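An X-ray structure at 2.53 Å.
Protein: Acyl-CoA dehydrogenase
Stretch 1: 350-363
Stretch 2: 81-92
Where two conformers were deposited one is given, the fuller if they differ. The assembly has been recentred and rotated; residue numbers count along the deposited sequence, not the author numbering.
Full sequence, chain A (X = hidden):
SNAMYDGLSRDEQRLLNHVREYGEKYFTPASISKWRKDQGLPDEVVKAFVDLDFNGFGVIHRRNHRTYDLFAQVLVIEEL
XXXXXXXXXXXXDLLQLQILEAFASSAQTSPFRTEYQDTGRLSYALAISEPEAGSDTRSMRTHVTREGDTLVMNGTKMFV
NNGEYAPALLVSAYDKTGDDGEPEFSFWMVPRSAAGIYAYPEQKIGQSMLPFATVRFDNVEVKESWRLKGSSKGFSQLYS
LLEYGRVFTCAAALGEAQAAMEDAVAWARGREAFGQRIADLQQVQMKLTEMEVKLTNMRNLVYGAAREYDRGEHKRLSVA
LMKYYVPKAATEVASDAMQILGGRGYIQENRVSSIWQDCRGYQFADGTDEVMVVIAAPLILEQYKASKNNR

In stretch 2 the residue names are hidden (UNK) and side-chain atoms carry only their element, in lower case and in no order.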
ATOM      1  N   ASN A 350      -9.277  -1.853  25.968  1.00 79.09           N
ATOM      2  CA  ASN A 350      -9.731  -0.986  24.881  1.00 72.72           C
ATOM      3  C   ASN A 350     -10.469  -1.708  23.754  1.00 62.86           C
ATOM      4  O   ASN A 350      -9.984  -2.703  23.210  1.00 67.40           O
ATOM      5  CB  ASN A 350      -8.556  -0.243  24.281  1.00 74.39           C
ATOM      6  CG  ASN A 350      -8.933   1.130  23.853  1.00 80.31           C
ATOM      7  OD1 ASN A 350      -9.626   1.304  22.843  1.00 80.95           O
ATOM      8  ND2 ASN A 350      -8.518   2.132  24.637  1.00 75.76           N
ATOM      9  N   ARG A 351     -11.641  -1.207  23.394  1.00 50.66           N
ATOM     10  CA  ARG A 351     -12.444  -1.929  22.428  1.00 49.10           C
ATOM     11  C   ARG A 351     -11.840  -1.848  21.034  1.00 49.07           C
ATOM     12  O   ARG A 351     -12.080  -2.731  20.225  1.00 59.87           O
ATOM     13  CB  ARG A 351     -13.890  -1.431  22.424  1.00 49.63           C
ATOM     14  CG  ARG A 351     -14.131  -0.079  21.828  1.00 48.25           C
ATOM     15  CD  ARG A 351     -15.621   0.246  21.916  1.00 46.48           C
ATOM     16  NE  ARG A 351     -15.954   1.424  21.121  1.00 47.30           N
ATOM     17  CZ  ARG A 351     -17.194   1.798  20.822  1.00 48.52           C
ATOM     18  NH1 ARG A 351     -18.237   1.075  21.223  1.00 45.28           N
ATOM     19  NH2 ARG A 351     -17.388   2.894  20.110  1.00 46.04           N
ATOM     20  N   VAL A 352     -11.021  -0.834  20.765  1.00 44.51           N
ATOM     21  CA  VAL A 352     -10.402  -0.715  19.442  1.00 43.74           C
ATOM     22  C   VAL A 352      -9.529  -1.942  19.095  1.00 43.71           C
ATOM     23  O   VAL A 352      -9.521  -2.411  17.960  1.00 46.89           O
ATOM     24  CB  VAL A 352      -9.575   0.593  19.315  1.00 46.77           C
ATOM     25  CG1 VAL A 352      -8.806   0.585  18.052  1.00 54.78           C
ATOM     26  CG2 VAL A 352     -10.499   1.780  19.237  1.00 48.62           C
ATOM     27  N   SER A 353      -8.831  -2.489  20.077  1.00 44.78           N
ATOM     28  CA  SER A 353      -8.034  -3.693  19.856  1.00 44.40           C
ATOM     29  C   SER A 353      -8.890  -4.957  19.629  1.00 48.26           C
ATOM     30  O   SER A 353      -8.461  -5.865  18.923  1.00 57.57           O
ATOM     31  CB  SER A 353      -7.068  -3.911  21.032  1.00 51.17           C
ATOM     32  OG  SER A 353      -7.755  -3.988  22.273  1.00 59.58           O
ATOM     33  N   SER A 354     -10.082  -5.029  20.222  1.00 44.03           N
ATOM     34  CA  SER A 354     -11.013  -6.114  19.906  1.00 37.34           C
ATOM     35  C   SER A 354     -11.552  -5.927  18.506  1.00 40.20           C
ATOM     36  O   SER A 354     -11.656  -6.880  17.737  1.00 40.46           O
ATOM     37  CB  SER A 354     -12.188  -6.165  20.869  1.00 39.16           C
ATOM     38  OG  SER A 354     -11.770  -5.885  22.180  1.00 54.23           O
ATOM     39  N   ILE A 355     -11.914  -4.691  18.179  1.00 44.18           N
ATOM     40  CA  ILE A 355     -12.448  -4.392  16.867  1.00 36.77           C
ATOM     41  C   ILE A 355     -11.457  -4.808  15.785  1.00 43.02           C
ATOM     42  O   ILE A 355     -11.814  -5.430  14.795  1.00 51.39           O
ATOM     43  CB  ILE A 355     -12.765  -2.913  16.749  1.00 39.48           C
ATOM     44  CG1 ILE A 355     -13.979  -2.584  17.623  1.00 35.46           C
ATOM     45  CG2 ILE A 355     -12.963  -2.505  15.258  1.00 32.71           C
ATOM     46  CD1 ILE A 355     -14.239  -1.076  17.748  1.00 40.31           C
ATOM     47  N   TRP A 356     -10.198  -4.474  16.001  1.00 43.71           N
ATOM     48  CA  TRP A 356      -9.139  -4.794  15.060  1.00 40.85           C
ATOM     49  C   TRP A 356      -9.063  -6.296  14.840  1.00 39.02           C
ATOM     50  O   TRP A 356      -8.955  -6.773  13.721  1.00 43.41           O
ATOM     51  CB  TRP A 356      -7.818  -4.245  15.596  1.00 35.08           C
ATOM     52  CG  TRP A 356      -6.624  -4.595  14.832  1.00 34.21           C
ATOM     53  CD1 TRP A 356      -6.314  -4.191  13.553  1.00 35.22           C
ATOM     54  CD2 TRP A 356      -5.503  -5.365  15.296  1.00 34.08           C
ATOM     55  NE1 TRP A 356      -5.076  -4.690  13.196  1.00 37.41           N
ATOM     56  CE2 TRP A 356      -4.555  -5.405  14.245  1.00 36.96           C
ATOM     57  CE3 TRP A 356      -5.214  -6.033  16.491  1.00 35.47           C
ATOM     58  CZ2 TRP A 356      -3.338  -6.083  14.358  1.00 36.89           C
ATOM     59  CZ3 TRP A 356      -4.010  -6.723  16.599  1.00 39.35           C
ATOM     60  CH2 TRP A 356      -3.091  -6.746  15.536  1.00 42.14           C
ATOM     61  N   GLN A 357      -9.122  -7.038  15.930  1.00 40.21           N
ATOM     62  CA  GLN A 357      -9.133  -8.488  15.857  1.00 45.15           C
ATOM     63  C   GLN A 357     -10.379  -9.035  15.168  1.00 44.59           C
ATOM     64  O   GLN A 357     -10.272  -9.930  14.345  1.00 52.13           O
ATOM     65  CB  GLN A 357      -9.006  -9.069  17.258  1.00 40.86           C
ATOM     66  CG  GLN A 357      -7.646  -8.800  17.885  1.00 44.63           C
ATOM     67  CD  GLN A 357      -7.574  -9.231  19.339  1.00 61.29           C
ATOM     68  OE1 GLN A 357      -8.572  -9.246  20.065  1.00 70.68           O
ATOM     69  NE2 GLN A 357      -6.391  -9.578  19.770  1.00 69.39           N
ATOM     70  N   ASP A 358     -11.551  -8.507  15.514  1.00 41.37           N
ATOM     71  CA  ASP A 358     -12.796  -8.873  14.836  1.00 39.45           C
ATOM     72  C   ASP A 358     -12.660  -8.672  13.336  1.00 36.46           C
ATOM     73  O   ASP A 358     -12.944  -9.577  12.528  1.00 33.67           O
ATOM     74  CB  ASP A 358     -13.989  -8.045  15.335  1.00 43.43           C
ATOM     75  CG  ASP A 358     -14.370  -8.353  16.770  1.00 53.66           C
ATOM     76  OD1 ASP A 358     -14.017  -9.437  17.287  1.00 58.18           O
ATOM     77  OD2 ASP A 358     -15.041  -7.502  17.386  1.00 67.17           O
ATOM     78  N   CYS A 359     -12.236  -7.477  12.945  1.00 35.92           N
ATOM     79  CA  CYS A 359     -12.223  -7.158  11.518  1.00 33.13           C
ATOM     80  C   CYS A 359     -11.254  -8.053  10.743  1.00 38.96           C
ATOM     81  O   CYS A 359     -11.545  -8.460   9.627  1.00 45.35           O
ATOM     82  CB  CYS A 359     -11.901  -5.696  11.319  1.00 31.67           C
ATOM     83  SG  CYS A 359     -13.276  -4.616  11.855  1.00 44.21           S
ATOM     84  N   ARG A 360     -10.130  -8.409  11.359  1.00 42.68           N
ATOM     85  CA  ARG A 360      -9.189  -9.328  10.728  1.00 42.75           C
ATOM     86  C   ARG A 360      -9.867 -10.645  10.420  1.00 42.14           C
ATOM     87  O   ARG A 360      -9.573 -11.263   9.409  1.00 44.67           O
ATOM     88  CB  ARG A 360      -7.972  -9.578  11.621  1.00 39.81           C
ATOM     89  CG  ARG A 360      -6.912 -10.469  10.980  1.00 37.65           C
ATOM     90  CD  ARG A 360      -6.210  -9.729   9.851  1.00 36.37           C
ATOM     91  NE  ARG A 360      -5.332 -10.570   9.017  1.00 44.92           N
ATOM     92  CZ  ARG A 360      -5.758 -11.518   8.183  1.00 46.39           C
ATOM     93  NH1 ARG A 360      -7.057 -11.791   8.085  1.00 50.99           N
ATOM     94  NH2 ARG A 360      -4.882 -12.215   7.467  1.00 39.79           N
ATOM     95  N   GLY A 361     -10.776 -11.063  11.296  1.00 39.87           N
ATOM     96  CA  GLY A 361     -11.526 -12.299  11.126  1.00 38.69           C
ATOM     97  C   GLY A 361     -12.512 -12.259   9.962  1.00 44.52           C
ATOM     98  O   GLY A 361     -12.747 -13.249   9.279  1.00 43.51           O
ATOM     99  N   TYR A 362     -13.082 -11.096   9.714  1.00 43.48           N
ATOM    100  CA  TYR A 362     -13.942 -10.925   8.564  1.00 42.45           C
ATOM    101  C   TYR A 362     -13.235 -11.217   7.224  1.00 43.26           C
ATOM    102  O   TYR A 362     -13.879 -11.520   6.232  1.00 49.68           O
ATOM    103  CB  TYR A 362     -14.513  -9.512   8.586  1.00 40.22           C
ATOM    104  CG  TYR A 362     -15.485  -9.285   9.726  1.00 46.71           C
ATOM    105  CD1 TYR A 362     -16.295 -10.318  10.194  1.00 46.46           C
ATOM    106  CD2 TYR A 362     -15.585  -8.047  10.342  1.00 45.66           C
ATOM    107  CE1 TYR A 362     -17.187 -10.112  11.230  1.00 49.28           C
ATOM    108  CE2 TYR A 362     -16.478  -7.831  11.375  1.00 43.77           C
ATOM    109  CZ  TYR A 362     -17.279  -8.861  11.812  1.00 49.87           C
ATOM    110  OH  TYR A 362     -18.161  -8.638  12.840  1.00 48.26           O
ATOM    111  N   GLN A 363     -11.913 -11.160   7.196  1.00 40.98           N
ATOM    112  CA  GLN A 363     -11.190 -11.489   5.975  1.00 33.29           C
ATOM    113  C   GLN A 363     -11.220 -12.982   5.660  1.00 43.17           C
ATOM    114  O   GLN A 363     -10.864 -13.362   4.550  1.00 48.76           O
ATOM    115  CB  GLN A 363      -9.754 -11.008   6.061  1.00 31.11           C
ATOM    116  CG  GLN A 363      -9.624  -9.492   6.034  1.00 35.15           C
ATOM    117  CD  GLN A 363      -8.168  -9.044   5.974  1.00 49.82           C
ATOM    118  OE1 GLN A 363      -7.689  -8.337   6.856  1.00 53.46           O
ATOM    119  NE2 GLN A 363      -7.461  -9.460   4.930  1.00 64.38           N
ATOM    120  N   UNK A  81     -23.513  -3.080  15.434  1.00 36.23           N
ATOM    121  CA  UNK A  81     -22.070  -3.305  15.446  1.00 39.89           C
ATOM    122  C   UNK A  81     -21.349  -2.026  15.795  1.00 42.51           C
ATOM    123  O   UNK A  81     -20.277  -2.061  16.404  1.00 47.22           O
ATOM    124  c   UNK A  81     -21.571  -3.814  14.092  1.00 42.68           C
ATOM    125  o   UNK A  81     -22.280  -4.971  13.692  1.00 43.63           O
ATOM    126  N   UNK A  82     -21.940  -0.896  15.405  1.00 39.80           N
ATOM    127  CA  UNK A  82     -21.345   0.406  15.684  1.00 39.26           C
ATOM    128  C   UNK A  82     -21.434   0.732  17.166  1.00 42.51           C
ATOM    129  O   UNK A  82     -20.441   1.092  17.788  1.00 43.16           O
ATOM    130  c   UNK A  82     -21.406   2.897  15.084  1.00 36.75           C
ATOM    131  n   UNK A  82     -23.504   4.178  15.255  1.00 34.18           N
ATOM    132  n   UNK A  82     -24.659   4.922  17.102  1.00 39.42           N
ATOM    133  c   UNK A  82     -22.027   1.511  14.883  1.00 36.47           C
ATOM    134  c   UNK A  82     -22.294   3.988  14.480  1.00 34.92           C
ATOM    135  c   UNK A  82     -23.522   4.794  16.435  1.00 40.00           C
ATOM    136  n   UNK A  82     -22.393   5.271  16.954  1.00 43.33           N
ATOM    137  N   UNK A  83     -22.639   0.616  17.717  1.00 40.44           N
ATOM    138  CA  UNK A  83     -22.866   0.892  19.125  1.00 39.06           C
ATOM    139  C   UNK A  83     -22.088  -0.081  20.004  1.00 44.35           C
ATOM    140  O   UNK A  83     -21.492   0.325  20.988  1.00 46.19           O
ATOM    141  c   UNK A  83     -25.144   1.938  18.787  1.00 42.46           C
ATOM    142  c   UNK A  83     -26.621   1.657  18.723  1.00 45.74           C
ATOM    143  c   UNK A  83     -24.580   0.894  20.991  1.00 32.37           C
ATOM    144  c   UNK A  83     -24.367   0.819  19.480  1.00 40.15           C
ATOM    145  N   UNK A  84     -22.066  -1.359  19.641  1.00 44.14           N
ATOM    146  CA  UNK A  84     -21.429  -2.355  20.504  1.00 43.05           C
ATOM    147  C   UNK A  84     -19.919  -2.424  20.351  1.00 46.40           C
ATOM    148  O   UNK A  84     -19.228  -2.783  21.286  1.00 47.10           O
ATOM    149  c   UNK A  84     -21.998  -3.740  20.237  1.00 36.20           C
ATOM    150  o   UNK A  84     -21.539  -4.202  19.000  1.00 43.14           O
ATOM    151  N   UNK A  85     -19.407  -2.109  19.164  1.00 43.63           N
ATOM    152  CA  UNK A  85     -17.992  -2.292  18.880  1.00 37.00           C
ATOM    153  C   UNK A  85     -17.652  -3.773  18.893  1.00 40.28           C
ATOM    154  O   UNK A  85     -16.532  -4.185  19.207  1.00 44.15           O
ATOM    155  N   UNK A  86     -18.633  -4.598  18.557  1.00 40.09           N
ATOM    156  CA  UNK A  86     -18.447  -6.024  18.723  1.00 44.01           C
ATOM    157  C   UNK A  86     -19.101  -6.798  17.604  1.00 44.30           C
ATOM    158  O   UNK A  86     -19.931  -6.268  16.864  1.00 48.68           O
ATOM    159  c   UNK A  86     -18.995  -6.479  20.083  1.00 38.38           C
ATOM    160  N   UNK A  87     -18.698  -8.056  17.483  1.00 45.16           N
ATOM    161  CA  UNK A  87     -19.345  -8.999  16.594  1.00 44.32           C
ATOM    162  C   UNK A  87     -20.533  -9.614  17.305  1.00 50.84           C
ATOM    163  O   UNK A  87     -20.359 -10.320  18.285  1.00 67.46           O
ATOM    164  c   UNK A  87     -18.366 -10.085  16.160  1.00 43.80           C
ATOM    165  s   UNK A  87     -19.011 -11.096  14.822  1.00 56.73           S
ATOM    166  N   UNK A  88     -21.738  -9.343  16.818  1.00 47.82           N
ATOM    167  CA  UNK A  88     -22.957  -9.780  17.488  1.00 46.12           C
ATOM    168  C   UNK A  88     -23.574 -10.986  16.768  1.00 45.17           C
ATOM    169  O   UNK A  88     -23.316 -11.201  15.587  1.00 56.36           O
ATOM    170  c   UNK A  88     -23.943  -8.606  17.561  1.00 41.86           C
ATOM    171  c   UNK A  88     -23.047  -7.659  19.740  1.00 49.90           C
ATOM    172  c   UNK A  88     -24.428  -6.247  18.195  1.00 52.74           C
ATOM    173  c   UNK A  88     -23.407  -7.366  18.281  1.00 47.08           C
ATOM    174  N   UNK A  89     -24.387 -11.788  17.478  1.00 42.55           N
ATOM    175  CA  UNK A  89     -24.954 -13.023  16.907  1.00 38.03           C
ATOM    176  C   UNK A  89     -26.064 -12.785  15.891  1.00 43.61           C
ATOM    177  O   UNK A  89     -26.446 -13.711  15.171  1.00 53.25           O
ATOM    178  c   UNK A  89     -25.539 -13.758  18.126  1.00 33.80           C
ATOM    179  c   UNK A  89     -24.816 -11.587  18.870  1.00 39.07           C
ATOM    180  c   UNK A  89     -25.154 -12.987  19.320  1.00 37.04           C
ATOM    181  N   UNK A  90     -26.585 -11.565  15.850  1.00 43.34           N
ATOM    182  CA  UNK A  90     -27.800 -11.279  15.102  1.00 41.98           C
ATOM    183  C   UNK A  90     -27.693 -11.619  13.636  1.00 41.46           C
ATOM    184  O   UNK A  90     -28.584 -12.285  13.108  1.00 46.51           O
ATOM    185  c   UNK A  90     -28.429  -9.442  16.693  1.00 44.46           C
ATOM    186  c   UNK A  90     -28.826  -8.817  19.387  1.00 50.38           C
ATOM    187  c   UNK A  90     -29.542  -9.847  18.805  1.00 41.69           C
ATOM    188  c   UNK A  90     -28.193  -9.814  15.274  1.00 44.03           C
ATOM    189  c   UNK A  90     -27.705  -8.423  17.290  1.00 48.10           C
ATOM    190  c   UNK A  90     -27.909  -8.097  18.625  1.00 49.78           C
ATOM    191  c   UNK A  90     -29.330 -10.164  17.464  1.00 45.32           C
ATOM    192  N   UNK A  91     -26.618 -11.184  12.972  1.00 45.86           N
ATOM    193  CA  UNK A  91     -26.498 -11.445  11.532  1.00 46.87           C
ATOM    194  C   UNK A  91     -26.441 -12.956  11.256  1.00 53.61           C
ATOM    195  O   UNK A  91     -27.019 -13.425  10.277  1.00 65.96           O
ATOM    196  c   UNK A  91     -25.290 -10.715  10.902  1.00 38.79           C
ATOM    197  n   UNK A  91     -22.329  -9.688  12.871  1.00 54.77           N
ATOM    198  c   UNK A  91     -23.909 -10.943  11.501  1.00 43.45           C
ATOM    199  c   UNK A  91     -23.612  -9.989  12.653  1.00 57.91           C
ATOM    200  o   UNK A  91     -24.525  -9.539  13.345  1.00 62.85           O
ATOM    201  N   UNK A  92     -25.787 -13.726  12.125  0.74 51.39           N
ATOM    202  CA  UNK A  92     -25.720 -15.173  11.926  0.74 48.19           C
ATOM    203  C   UNK A  92     -27.099 -15.829  12.084  0.74 48.74           C
ATOM    204  O   UNK A  92     -27.421 -16.764  11.359  0.74 50.01           O
ATOM    205  o   UNK A  92     -25.096 -18.096  13.528  0.74 65.05           O
ATOM    206  c   UNK A  92     -24.610 -17.330  12.696  0.74 54.62           C
ATOM    207  n   UNK A  92     -23.998 -17.765  11.605  0.74 58.80           N
ATOM    208  c   UNK A  92     -24.703 -15.817  12.873  0.74 47.69           C
TER
HETATM  209  O   HOH W   1     -19.716   3.514  19.270  1.00 51.48           O
HETATM  210  O   HOH W   2     -16.496  -9.254  19.603  1.00 62.58           O

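Position 81 carries one carbon and then one oxygen. Its CA-to-CB bond points sideways to stretch 1, and the side chain stays out of contact. The single carbon bearing a hydroxyl makes it Ser81.

Position 82 has three carbons, a nitrogen, then a carbon carrying two more nitrogens. Its CA-to-CB bond points away from stretch 1, and the side chain comes no nearer to it than 6.4 Å. The backbone O is what water 1 reaches: the water donates to O of 82 at 2.9 Å and accepts from Arg351 NH2 at 2.6 Å. The guanidinium ending identifies Arg82.

Position 83 has four carbons, forked at the first, with one arm two carbons long. Its CA-to-CB bond points away, but the carbonyl is used. Arg351 NH1 gives a weak hydrogen bond to O of 83, 3.3 Å long, and the oxygen lies at the edge of the guanidinium, near its plane. The fork makes this Ile83.

Position 84 again shows one carbon and one oxygen, so it is Ser84. Its CA-to-CB bond points away from stretch 1. Ser84 OG turns back to its own chain and accepts from the backbone N of position 86 at 3.0 Å.

Position 85 has no side-chain atoms. It is the first residue to leave the helix, and its phi is positive, which favours glycine. An ideal CB here would point toward stretch 1 and sit a tight 3.1 Å from Arg351 CD. The missing CB leaves room for that atom. The backbone O of 85 is 3.4 Å from Ile355 CG1. This is Gly85.

Position 86 has a single carbon. Its CA-to-CB bond points away, and CA of 86 lies 3.9 Å from Asp358 OD2. This is Ala86.

Position 87 has one carbon, then a sulfur, which lies 3.3 Å from Tyr362 OH, at the edge of the tyrosine ring. The CA-to-CB bond points toward stretch 1. Water 2 accepts from N of 87 at 3.3 Å and donates to Asp358 OD2 at 3.2 Å. This is Cys87, chi1 t.

Position 88 has four carbons, forked at the second. It is Leu88, and its CA-to-CB bond points away from stretch 1.

Position 89 has three carbons closing a ring onto the backbone N. It is Pro89, out of reach of stretch 1.

Position 90 has one carbon and then a ring of six carbons. It is Phe90, also out of reach.

Position 91 has three carbons, the third carrying one oxygen and one nitrogen. Its CA-to-CB bond points toward stretch 1, but the side-chain nitrogen of 91 comes no nearer than 4.3 Å to Tyr362 OH. This is Gln91.

Position 92 has two carbons, the second carrying an oxygen and a nitrogen. It is Asn92, and it makes no contact.

The contact joins one side of the 351-362 helix to a helix end and the loop after it. Arg351 meets the end of the 81-84 helix through a weak direct bond and water 1. Gly85 CA is 6.3 Å from Ile355 CA. Water 2 links Asp358 to the loop, and Tyr362 packs against Cys87.

Stretch 2 (81-92) SRISGACLPFQN
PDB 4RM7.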